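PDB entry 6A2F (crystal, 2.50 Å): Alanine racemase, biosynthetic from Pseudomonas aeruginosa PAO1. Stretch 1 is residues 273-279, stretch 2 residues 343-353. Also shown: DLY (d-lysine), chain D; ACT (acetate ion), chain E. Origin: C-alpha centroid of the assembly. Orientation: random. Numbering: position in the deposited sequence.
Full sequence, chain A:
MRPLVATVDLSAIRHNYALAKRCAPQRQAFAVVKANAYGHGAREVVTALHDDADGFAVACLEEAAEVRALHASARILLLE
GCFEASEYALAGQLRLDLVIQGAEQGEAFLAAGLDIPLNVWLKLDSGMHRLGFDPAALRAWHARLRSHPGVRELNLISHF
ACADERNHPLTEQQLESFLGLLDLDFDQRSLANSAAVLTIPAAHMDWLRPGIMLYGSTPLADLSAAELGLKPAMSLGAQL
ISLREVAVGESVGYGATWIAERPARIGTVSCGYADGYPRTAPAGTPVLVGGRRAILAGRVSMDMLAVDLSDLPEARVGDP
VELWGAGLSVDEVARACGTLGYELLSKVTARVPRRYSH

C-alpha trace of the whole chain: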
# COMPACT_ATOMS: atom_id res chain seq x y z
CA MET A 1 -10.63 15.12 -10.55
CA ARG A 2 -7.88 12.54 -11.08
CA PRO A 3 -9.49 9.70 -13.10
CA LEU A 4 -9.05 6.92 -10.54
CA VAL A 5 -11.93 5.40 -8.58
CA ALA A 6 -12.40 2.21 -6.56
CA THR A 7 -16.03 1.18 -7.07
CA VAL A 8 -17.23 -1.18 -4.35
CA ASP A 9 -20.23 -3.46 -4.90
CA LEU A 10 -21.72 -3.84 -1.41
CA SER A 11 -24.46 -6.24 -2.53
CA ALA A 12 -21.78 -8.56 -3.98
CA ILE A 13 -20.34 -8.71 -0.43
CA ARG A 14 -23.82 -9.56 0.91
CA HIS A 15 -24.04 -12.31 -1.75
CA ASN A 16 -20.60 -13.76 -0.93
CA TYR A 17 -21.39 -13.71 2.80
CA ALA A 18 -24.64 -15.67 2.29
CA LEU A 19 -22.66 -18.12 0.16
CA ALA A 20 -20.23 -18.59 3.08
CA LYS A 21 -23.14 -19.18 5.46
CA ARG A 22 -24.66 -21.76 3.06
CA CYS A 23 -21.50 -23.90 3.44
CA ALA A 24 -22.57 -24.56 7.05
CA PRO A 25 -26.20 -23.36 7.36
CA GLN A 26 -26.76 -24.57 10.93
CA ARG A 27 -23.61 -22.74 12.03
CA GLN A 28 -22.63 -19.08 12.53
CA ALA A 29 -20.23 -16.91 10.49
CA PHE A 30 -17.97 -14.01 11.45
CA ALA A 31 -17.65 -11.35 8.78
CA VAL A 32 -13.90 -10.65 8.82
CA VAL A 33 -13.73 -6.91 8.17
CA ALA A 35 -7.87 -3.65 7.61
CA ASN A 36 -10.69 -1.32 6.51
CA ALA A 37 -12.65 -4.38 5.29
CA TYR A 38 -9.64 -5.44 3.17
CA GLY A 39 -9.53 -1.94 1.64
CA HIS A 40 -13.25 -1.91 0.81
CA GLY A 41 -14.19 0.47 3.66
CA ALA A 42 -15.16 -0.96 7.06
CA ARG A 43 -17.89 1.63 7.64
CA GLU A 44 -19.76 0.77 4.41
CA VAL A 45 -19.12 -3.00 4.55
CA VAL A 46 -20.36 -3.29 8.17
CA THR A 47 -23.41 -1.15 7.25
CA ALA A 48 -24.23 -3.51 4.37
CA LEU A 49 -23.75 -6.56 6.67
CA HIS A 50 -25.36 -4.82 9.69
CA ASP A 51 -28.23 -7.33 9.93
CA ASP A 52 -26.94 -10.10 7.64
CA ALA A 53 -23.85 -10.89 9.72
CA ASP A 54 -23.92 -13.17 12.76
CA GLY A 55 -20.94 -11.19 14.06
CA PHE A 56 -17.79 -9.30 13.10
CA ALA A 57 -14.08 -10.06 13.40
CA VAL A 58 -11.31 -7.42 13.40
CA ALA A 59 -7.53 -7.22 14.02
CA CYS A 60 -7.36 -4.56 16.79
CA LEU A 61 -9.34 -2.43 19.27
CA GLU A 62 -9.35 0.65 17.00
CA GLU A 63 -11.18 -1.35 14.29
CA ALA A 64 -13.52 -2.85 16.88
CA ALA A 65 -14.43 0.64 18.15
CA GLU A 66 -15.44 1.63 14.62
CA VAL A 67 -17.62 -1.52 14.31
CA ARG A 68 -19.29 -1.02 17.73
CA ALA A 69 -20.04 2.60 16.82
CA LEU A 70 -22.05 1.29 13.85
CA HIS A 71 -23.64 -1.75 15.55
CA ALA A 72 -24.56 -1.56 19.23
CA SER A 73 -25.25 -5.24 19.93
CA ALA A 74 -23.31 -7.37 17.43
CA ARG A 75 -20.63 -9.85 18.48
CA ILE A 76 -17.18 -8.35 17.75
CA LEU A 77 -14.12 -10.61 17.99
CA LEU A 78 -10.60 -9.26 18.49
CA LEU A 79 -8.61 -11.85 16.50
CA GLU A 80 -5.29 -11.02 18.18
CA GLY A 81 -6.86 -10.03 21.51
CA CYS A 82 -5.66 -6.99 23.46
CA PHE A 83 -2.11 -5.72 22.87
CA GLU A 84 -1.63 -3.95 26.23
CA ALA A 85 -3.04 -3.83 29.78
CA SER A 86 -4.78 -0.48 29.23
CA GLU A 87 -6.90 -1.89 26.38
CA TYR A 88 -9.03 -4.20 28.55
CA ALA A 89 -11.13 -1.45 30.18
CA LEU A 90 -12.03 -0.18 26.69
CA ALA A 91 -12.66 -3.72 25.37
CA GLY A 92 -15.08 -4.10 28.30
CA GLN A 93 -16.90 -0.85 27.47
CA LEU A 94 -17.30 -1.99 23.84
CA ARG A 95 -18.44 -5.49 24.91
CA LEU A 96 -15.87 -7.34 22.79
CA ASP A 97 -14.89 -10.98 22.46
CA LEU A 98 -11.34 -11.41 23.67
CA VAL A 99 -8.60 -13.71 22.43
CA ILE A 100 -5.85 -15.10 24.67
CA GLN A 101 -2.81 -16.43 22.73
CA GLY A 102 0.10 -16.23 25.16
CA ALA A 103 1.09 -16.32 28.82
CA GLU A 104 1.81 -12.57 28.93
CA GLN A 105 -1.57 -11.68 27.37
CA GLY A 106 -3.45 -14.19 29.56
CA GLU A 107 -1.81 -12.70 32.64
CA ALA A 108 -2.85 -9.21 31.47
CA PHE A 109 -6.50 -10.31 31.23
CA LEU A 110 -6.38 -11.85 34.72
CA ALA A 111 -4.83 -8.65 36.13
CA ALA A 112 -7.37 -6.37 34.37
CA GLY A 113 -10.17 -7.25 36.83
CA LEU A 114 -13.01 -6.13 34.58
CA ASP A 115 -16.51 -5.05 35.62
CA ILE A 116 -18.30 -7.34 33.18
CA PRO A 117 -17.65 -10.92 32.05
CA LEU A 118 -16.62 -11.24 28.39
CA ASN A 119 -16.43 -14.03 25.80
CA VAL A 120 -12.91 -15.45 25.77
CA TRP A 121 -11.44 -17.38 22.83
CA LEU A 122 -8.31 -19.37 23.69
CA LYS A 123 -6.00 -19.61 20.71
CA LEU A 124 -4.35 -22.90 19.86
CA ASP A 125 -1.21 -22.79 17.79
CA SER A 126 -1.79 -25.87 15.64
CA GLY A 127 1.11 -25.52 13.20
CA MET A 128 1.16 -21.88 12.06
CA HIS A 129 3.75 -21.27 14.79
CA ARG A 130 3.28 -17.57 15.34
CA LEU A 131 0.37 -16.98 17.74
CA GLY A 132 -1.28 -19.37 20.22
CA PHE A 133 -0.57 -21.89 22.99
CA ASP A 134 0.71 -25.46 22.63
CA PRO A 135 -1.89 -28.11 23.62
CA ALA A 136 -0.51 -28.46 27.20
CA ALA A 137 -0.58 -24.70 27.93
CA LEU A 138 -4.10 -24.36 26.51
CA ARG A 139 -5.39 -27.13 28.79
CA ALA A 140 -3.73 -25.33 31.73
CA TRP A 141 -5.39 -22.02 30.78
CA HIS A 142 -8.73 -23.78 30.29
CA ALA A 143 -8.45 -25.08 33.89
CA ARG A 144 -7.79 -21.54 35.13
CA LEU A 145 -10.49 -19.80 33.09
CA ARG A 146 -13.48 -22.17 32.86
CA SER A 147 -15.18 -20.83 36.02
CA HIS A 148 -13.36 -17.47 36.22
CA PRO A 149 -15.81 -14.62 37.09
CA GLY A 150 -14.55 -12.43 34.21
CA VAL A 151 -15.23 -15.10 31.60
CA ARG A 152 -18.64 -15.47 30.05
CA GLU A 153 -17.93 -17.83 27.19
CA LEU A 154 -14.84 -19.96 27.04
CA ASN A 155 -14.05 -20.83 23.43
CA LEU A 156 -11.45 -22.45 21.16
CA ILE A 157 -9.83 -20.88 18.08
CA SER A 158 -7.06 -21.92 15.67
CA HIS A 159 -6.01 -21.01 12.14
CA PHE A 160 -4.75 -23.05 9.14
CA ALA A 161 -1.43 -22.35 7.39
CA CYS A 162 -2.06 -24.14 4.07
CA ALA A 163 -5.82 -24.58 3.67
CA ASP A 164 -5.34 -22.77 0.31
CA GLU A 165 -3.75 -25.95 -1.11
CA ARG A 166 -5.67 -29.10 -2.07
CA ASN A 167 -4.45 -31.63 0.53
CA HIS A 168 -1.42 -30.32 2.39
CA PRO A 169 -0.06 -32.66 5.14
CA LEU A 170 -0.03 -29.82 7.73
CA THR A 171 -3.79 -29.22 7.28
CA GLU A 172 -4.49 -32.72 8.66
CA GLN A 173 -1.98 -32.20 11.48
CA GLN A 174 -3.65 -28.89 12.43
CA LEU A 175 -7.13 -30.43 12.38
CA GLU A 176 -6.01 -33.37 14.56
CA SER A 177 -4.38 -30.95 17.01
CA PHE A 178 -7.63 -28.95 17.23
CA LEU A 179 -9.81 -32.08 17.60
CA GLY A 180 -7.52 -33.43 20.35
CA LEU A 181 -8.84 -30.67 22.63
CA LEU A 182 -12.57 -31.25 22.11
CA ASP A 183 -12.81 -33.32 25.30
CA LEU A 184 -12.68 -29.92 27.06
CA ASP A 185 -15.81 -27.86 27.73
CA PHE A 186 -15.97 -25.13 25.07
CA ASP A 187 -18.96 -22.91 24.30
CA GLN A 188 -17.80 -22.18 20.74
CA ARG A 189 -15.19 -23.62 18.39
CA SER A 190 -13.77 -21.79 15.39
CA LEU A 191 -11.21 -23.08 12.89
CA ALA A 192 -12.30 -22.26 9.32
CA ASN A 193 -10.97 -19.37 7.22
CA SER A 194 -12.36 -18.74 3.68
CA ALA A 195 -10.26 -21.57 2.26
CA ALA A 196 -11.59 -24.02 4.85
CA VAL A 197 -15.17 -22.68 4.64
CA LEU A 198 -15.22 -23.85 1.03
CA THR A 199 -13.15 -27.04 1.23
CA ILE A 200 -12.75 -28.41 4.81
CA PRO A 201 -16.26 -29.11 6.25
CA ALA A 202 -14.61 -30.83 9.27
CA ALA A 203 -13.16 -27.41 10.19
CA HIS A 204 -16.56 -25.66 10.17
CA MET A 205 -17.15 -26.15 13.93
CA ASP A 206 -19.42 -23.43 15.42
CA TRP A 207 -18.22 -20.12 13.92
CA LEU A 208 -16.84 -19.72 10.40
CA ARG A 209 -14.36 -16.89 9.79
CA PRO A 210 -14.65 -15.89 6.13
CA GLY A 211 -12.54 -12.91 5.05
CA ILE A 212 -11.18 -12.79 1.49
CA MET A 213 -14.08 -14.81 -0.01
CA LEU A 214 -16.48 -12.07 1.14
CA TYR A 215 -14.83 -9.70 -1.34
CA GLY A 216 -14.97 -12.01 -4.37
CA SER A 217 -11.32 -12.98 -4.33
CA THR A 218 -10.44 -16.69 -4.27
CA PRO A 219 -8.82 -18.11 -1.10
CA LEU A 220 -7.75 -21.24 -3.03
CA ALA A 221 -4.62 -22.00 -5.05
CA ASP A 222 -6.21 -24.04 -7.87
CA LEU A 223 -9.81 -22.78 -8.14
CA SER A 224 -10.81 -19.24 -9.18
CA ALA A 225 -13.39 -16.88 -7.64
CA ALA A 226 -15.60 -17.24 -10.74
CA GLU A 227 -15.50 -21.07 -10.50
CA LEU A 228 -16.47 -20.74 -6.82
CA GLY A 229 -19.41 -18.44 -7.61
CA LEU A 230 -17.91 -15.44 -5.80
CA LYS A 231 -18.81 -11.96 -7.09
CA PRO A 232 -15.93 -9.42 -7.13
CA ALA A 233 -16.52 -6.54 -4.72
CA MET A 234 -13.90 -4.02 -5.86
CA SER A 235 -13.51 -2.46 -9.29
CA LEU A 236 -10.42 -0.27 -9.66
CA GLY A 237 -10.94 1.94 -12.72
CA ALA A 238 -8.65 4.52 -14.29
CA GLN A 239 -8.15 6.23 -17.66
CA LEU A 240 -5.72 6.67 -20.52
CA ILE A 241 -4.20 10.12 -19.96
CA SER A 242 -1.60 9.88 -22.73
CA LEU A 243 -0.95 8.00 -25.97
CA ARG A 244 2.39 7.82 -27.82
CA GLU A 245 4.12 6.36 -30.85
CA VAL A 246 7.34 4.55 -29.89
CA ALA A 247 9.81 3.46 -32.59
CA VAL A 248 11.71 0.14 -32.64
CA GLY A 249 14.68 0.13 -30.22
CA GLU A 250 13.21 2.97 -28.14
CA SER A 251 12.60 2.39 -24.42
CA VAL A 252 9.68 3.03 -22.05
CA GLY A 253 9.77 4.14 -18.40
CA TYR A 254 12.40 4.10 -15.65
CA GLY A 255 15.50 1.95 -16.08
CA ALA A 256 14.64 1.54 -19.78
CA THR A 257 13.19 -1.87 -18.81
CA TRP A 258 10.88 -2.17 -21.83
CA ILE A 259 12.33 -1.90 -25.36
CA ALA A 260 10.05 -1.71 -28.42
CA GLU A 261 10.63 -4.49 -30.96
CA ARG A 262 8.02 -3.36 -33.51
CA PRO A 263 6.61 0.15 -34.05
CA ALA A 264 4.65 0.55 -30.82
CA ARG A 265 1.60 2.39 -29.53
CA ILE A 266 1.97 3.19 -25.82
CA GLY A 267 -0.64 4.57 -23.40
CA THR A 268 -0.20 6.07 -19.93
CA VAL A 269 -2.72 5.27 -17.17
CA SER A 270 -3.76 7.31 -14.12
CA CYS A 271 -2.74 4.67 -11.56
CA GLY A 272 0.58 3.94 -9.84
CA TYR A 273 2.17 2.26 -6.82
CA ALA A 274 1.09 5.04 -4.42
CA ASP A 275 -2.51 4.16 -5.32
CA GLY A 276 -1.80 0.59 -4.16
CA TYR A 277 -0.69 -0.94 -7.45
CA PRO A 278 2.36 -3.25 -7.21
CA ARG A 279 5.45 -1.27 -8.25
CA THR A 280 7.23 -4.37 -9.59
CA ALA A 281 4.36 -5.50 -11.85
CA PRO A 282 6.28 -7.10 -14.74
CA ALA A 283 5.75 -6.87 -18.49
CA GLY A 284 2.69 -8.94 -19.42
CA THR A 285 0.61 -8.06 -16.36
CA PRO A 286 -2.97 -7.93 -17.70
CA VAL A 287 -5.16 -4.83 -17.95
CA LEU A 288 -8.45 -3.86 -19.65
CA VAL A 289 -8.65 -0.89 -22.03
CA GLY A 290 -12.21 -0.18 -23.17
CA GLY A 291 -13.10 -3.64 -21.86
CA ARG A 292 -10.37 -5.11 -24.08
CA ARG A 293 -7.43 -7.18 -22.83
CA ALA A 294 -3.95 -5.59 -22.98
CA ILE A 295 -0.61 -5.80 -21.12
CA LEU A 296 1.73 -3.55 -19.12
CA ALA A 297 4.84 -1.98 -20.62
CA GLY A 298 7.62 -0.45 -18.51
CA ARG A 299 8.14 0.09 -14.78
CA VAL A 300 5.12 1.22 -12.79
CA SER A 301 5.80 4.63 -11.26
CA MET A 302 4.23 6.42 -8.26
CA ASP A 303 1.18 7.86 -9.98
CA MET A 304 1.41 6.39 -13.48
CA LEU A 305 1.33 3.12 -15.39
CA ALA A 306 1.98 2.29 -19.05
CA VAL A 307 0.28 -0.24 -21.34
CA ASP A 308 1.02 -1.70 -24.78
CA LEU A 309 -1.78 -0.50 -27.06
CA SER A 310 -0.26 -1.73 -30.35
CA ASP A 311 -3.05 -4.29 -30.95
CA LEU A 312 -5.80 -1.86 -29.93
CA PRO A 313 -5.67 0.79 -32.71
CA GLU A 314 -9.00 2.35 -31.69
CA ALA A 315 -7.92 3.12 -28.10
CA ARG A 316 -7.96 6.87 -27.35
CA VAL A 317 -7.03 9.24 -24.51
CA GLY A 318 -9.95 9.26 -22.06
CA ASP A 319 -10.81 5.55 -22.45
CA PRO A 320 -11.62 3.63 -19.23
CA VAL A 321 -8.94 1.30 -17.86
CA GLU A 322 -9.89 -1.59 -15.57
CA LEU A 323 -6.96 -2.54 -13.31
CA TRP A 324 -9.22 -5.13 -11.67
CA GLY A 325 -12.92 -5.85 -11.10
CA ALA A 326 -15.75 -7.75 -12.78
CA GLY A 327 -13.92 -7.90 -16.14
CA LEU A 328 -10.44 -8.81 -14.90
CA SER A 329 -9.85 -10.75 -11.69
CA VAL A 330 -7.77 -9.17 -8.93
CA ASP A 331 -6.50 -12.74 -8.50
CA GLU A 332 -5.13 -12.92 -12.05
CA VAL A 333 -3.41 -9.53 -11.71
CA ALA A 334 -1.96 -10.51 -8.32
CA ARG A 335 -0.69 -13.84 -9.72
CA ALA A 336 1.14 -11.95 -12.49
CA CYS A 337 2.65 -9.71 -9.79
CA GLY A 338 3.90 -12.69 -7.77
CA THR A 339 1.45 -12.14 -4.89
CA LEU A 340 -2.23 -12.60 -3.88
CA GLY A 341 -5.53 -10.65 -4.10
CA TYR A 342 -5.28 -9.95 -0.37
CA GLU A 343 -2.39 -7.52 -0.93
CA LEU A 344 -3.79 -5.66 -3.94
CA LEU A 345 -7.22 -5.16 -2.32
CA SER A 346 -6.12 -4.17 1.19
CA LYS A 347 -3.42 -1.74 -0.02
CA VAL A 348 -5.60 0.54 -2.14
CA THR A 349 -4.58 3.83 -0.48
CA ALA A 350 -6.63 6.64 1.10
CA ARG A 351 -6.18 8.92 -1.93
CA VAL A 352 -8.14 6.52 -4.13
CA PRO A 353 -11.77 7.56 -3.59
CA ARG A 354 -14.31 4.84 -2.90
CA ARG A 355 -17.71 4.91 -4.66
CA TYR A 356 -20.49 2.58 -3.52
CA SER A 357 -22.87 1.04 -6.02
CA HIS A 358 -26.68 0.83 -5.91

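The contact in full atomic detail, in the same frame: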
# COMPACT_ATOMS: atom_id res chain seq x y z
N TYR A 273 1.95 3.02 -8.06
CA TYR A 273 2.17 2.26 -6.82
C TYR A 273 1.72 2.96 -5.53
O TYR A 273 1.45 2.29 -4.54
CB TYR A 273 3.60 1.69 -6.71
CG TYR A 273 4.73 2.69 -6.73
CD1 TYR A 273 5.00 3.50 -5.62
CD2 TYR A 273 5.57 2.81 -7.84
CE1 TYR A 273 6.05 4.41 -5.64
CE2 TYR A 273 6.62 3.71 -7.86
CZ TYR A 273 6.86 4.51 -6.76
OH TYR A 273 7.90 5.40 -6.79
N ALA A 274 1.63 4.29 -5.56
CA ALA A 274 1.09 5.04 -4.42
C ALA A 274 -0.43 4.93 -4.31
O ALA A 274 -1.01 5.29 -3.29
CB ALA A 274 1.52 6.49 -4.49
N ASP A 275 -1.08 4.45 -5.37
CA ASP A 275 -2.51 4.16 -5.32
C ASP A 275 -2.76 2.75 -4.76
O ASP A 275 -3.89 2.41 -4.43
CB ASP A 275 -3.13 4.30 -6.71
CG ASP A 275 -2.89 5.68 -7.31
OD1 ASP A 275 -3.31 6.69 -6.69
OD2 ASP A 275 -2.30 5.75 -8.41
N GLY A 276 -1.70 1.96 -4.65
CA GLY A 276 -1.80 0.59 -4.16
C GLY A 276 -1.32 -0.45 -5.15
O GLY A 276 -1.12 -1.61 -4.78
N TYR A 277 -1.15 -0.04 -6.41
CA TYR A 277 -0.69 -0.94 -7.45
C TYR A 277 0.72 -1.45 -7.14
O TYR A 277 1.54 -0.70 -6.61
CB TYR A 277 -0.75 -0.26 -8.83
CG TYR A 277 -0.95 -1.24 -9.96
CD1 TYR A 277 -2.23 -1.63 -10.34
CD2 TYR A 277 0.14 -1.81 -10.62
CE1 TYR A 277 -2.43 -2.55 -11.36
CE2 TYR A 277 -0.05 -2.73 -11.63
CZ TYR A 277 -1.33 -3.10 -12.00
OH TYR A 277 -1.52 -4.01 -13.01
N PRO A 278 1.00 -2.73 -7.44
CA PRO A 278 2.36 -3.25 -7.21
C PRO A 278 3.38 -2.55 -8.09
O PRO A 278 3.21 -2.52 -9.31
CB PRO A 278 2.25 -4.73 -7.59
CG PRO A 278 0.81 -5.06 -7.36
CD PRO A 278 0.05 -3.82 -7.76
N ARG A 279 4.42 -1.98 -7.49
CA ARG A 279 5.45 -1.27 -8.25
C ARG A 279 6.19 -2.19 -9.23
O ARG A 279 6.55 -1.75 -10.33
CB ARG A 279 6.47 -0.59 -7.34
CG ARG A 279 7.62 0.03 -8.12
CD ARG A 279 8.67 0.70 -7.25
NE ARG A 279 9.82 1.04 -8.08
CZ ARG A 279 10.85 0.23 -8.31
NH1 ARG A 279 10.91 -0.97 -7.75
NH2 ARG A 279 11.83 0.63 -9.10
N GLU A 343 -3.30 -8.67 -0.96
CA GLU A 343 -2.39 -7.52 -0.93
C GLU A 343 -2.89 -6.37 -1.79
O GLU A 343 -2.89 -5.22 -1.34
CB GLU A 343 -0.96 -7.91 -1.32
CG GLU A 343 0.02 -6.77 -1.12
CD GLU A 343 1.48 -7.13 -1.37
OE1 GLU A 343 1.77 -7.99 -2.23
OE2 GLU A 343 2.35 -6.53 -0.70
N LEU A 344 -3.31 -6.68 -3.01
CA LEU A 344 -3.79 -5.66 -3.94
C LEU A 344 -5.02 -4.94 -3.39
O LEU A 344 -5.08 -3.71 -3.43
CB LEU A 344 -4.07 -6.26 -5.31
CG LEU A 344 -2.93 -6.33 -6.33
CD1 LEU A 344 -1.71 -7.06 -5.79
CD2 LEU A 344 -3.41 -6.99 -7.62
N LEU A 345 -5.97 -5.70 -2.86
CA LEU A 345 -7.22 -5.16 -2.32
C LEU A 345 -7.00 -4.30 -1.07
O LEU A 345 -7.48 -3.17 -1.00
CB LEU A 345 -8.23 -6.28 -2.02
CG LEU A 345 -8.86 -7.06 -3.18
CD1 LEU A 345 -9.73 -8.19 -2.65
CD2 LEU A 345 -9.66 -6.15 -4.10
N SER A 346 -6.26 -4.84 -0.10
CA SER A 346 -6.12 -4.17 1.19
C SER A 346 -5.14 -2.99 1.18
O SER A 346 -5.07 -2.24 2.15
CB SER A 346 -5.75 -5.16 2.29
OG SER A 346 -4.43 -5.61 2.14
N LYS A 347 -4.40 -2.83 0.08
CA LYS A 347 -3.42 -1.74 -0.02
C LYS A 347 -3.82 -0.58 -0.93
O LYS A 347 -3.01 0.33 -1.17
CB LYS A 347 -2.03 -2.26 -0.38
CG LYS A 347 -1.26 -2.73 0.83
CD LYS A 347 0.23 -2.54 0.63
CE LYS A 347 0.93 -3.85 0.35
NZ LYS A 347 2.38 -3.74 0.63
N VAL A 348 -5.05 -0.61 -1.43
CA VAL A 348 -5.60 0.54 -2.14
C VAL A 348 -5.65 1.72 -1.16
O VAL A 348 -6.35 1.67 -0.14
CB VAL A 348 -6.98 0.22 -2.75
CG1 VAL A 348 -7.57 1.44 -3.42
CG2 VAL A 348 -6.87 -0.93 -3.74
N THR A 349 -4.87 2.76 -1.45
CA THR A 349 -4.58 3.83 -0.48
C THR A 349 -5.71 4.85 -0.32
O THR A 349 -6.61 4.92 -1.15
CB THR A 349 -3.28 4.57 -0.82
OG1 THR A 349 -3.36 5.06 -2.17
CG2 THR A 349 -2.07 3.65 -0.69
N ALA A 350 -5.62 5.65 0.74
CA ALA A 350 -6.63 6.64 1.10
C ALA A 350 -6.97 7.61 -0.03
O ALA A 350 -8.12 8.04 -0.17
CB ALA A 350 -6.22 7.41 2.34
N ARG A 351 -5.98 7.94 -0.86
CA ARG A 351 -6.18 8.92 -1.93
C ARG A 351 -6.98 8.40 -3.12
O ARG A 351 -7.37 9.17 -3.99
CB ARG A 351 -4.85 9.50 -2.39
CG ARG A 351 -4.03 8.58 -3.26
CD ARG A 351 -2.90 9.38 -3.87
NE ARG A 351 -2.21 8.63 -4.91
CZ ARG A 351 -1.36 9.17 -5.77
NH1 ARG A 351 -0.78 8.40 -6.67
NH2 ARG A 351 -1.09 10.47 -5.73
N VAL A 352 -7.22 7.09 -3.16
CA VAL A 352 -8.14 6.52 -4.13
C VAL A 352 -9.55 6.59 -3.55
O VAL A 352 -9.85 5.89 -2.58
CB VAL A 352 -7.79 5.05 -4.46
CG1 VAL A 352 -8.74 4.49 -5.51
CG2 VAL A 352 -6.34 4.94 -4.92
N PRO A 353 -10.41 7.45 -4.12
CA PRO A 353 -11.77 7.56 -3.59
C PRO A 353 -12.56 6.28 -3.77
O PRO A 353 -12.36 5.55 -4.75
CB PRO A 353 -12.39 8.70 -4.43
CG PRO A 353 -11.53 8.84 -5.62
CD PRO A 353 -10.15 8.43 -5.19
N DLY D . 6.85 9.61 -13.26
CA DLY D . 6.67 9.78 -11.79
C DLY D . 5.21 9.70 -11.40
O DLY D . 4.63 10.67 -10.92
CB DLY D . 7.46 8.69 -11.07
CG DLY D . 8.08 9.16 -9.75
CD DLY D . 8.18 8.00 -8.76
CE DLY D . 9.42 7.15 -8.99
NZ DLY D . 9.01 5.77 -9.15
OXT DLY D . 4.55 8.67 -11.55
C ACT E . 11.90 3.78 -10.17
O ACT E . 10.95 4.17 -9.45
OXT ACT E . 11.88 2.65 -10.72
CH3 ACT E . 13.10 4.66 -10.39

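Two segments far apart in sequence meet where a helix ending at Ser346 gives way to loop, and the CA atoms come closest at Gly276 and Val348, 4.3 Å apart. Consecutive carbonyls of the first stretch serve Thr349: its OG1 donates to Ala274 O at 2.6 Å, and its backbone N donates to Asp275 O at 3.2 Å in a nearly straight bond (163°). The p rotamer of Thr349 (chi1 55°), on a CA-to-CB bond directed toward the first stretch, brings the hydroxyl to the Ala274 carbonyl. Asp275 O also receives a CA-H...O contact from Val348 CA at 3.4 Å. Gly276 allows this closeness: its CA is 3.2 Å from Lys347 O, a CB would clash with that oxygen and with Val348 CA, and its phi/psi of 121/-13 independently calls for glycine.

The CA-to-CB bond of Asp275 points away, yet its m rotamer (chi1 -56°) carries the carboxylate back to Arg351. Asp275 OD1 and Arg351 NE, 2.9 Å apart, form a salt bridge whose hydrogen bond is weak, bent to 124°. Arg351 sits inside the type I turn from Thr349 to Val352, closed by Val352 N to Thr349 O at 3.0 Å; its chain leaves sideways with chi1 p, then runs extended (chi2 and chi3 t) to bring the guanidinium to Asp275. Ala274 CB covers one face of that group, 3.7 Å from Arg351 NH1. Val352, chi1 t on a CA-to-CB bond directed toward the first stretch, packs CG2 3.6 Å from Asp275 O and 3.7 Å from Asp275 CB.

Farther along, Leu344 (m, p) extends CD1 to within 3.6 Å of Pro278 CG, an apolar contact between helix and loop. Lys347 turns its side-chain end away from the first stretch, and its NZ makes a salt bridge with Glu343 OE2 at 3.1 Å.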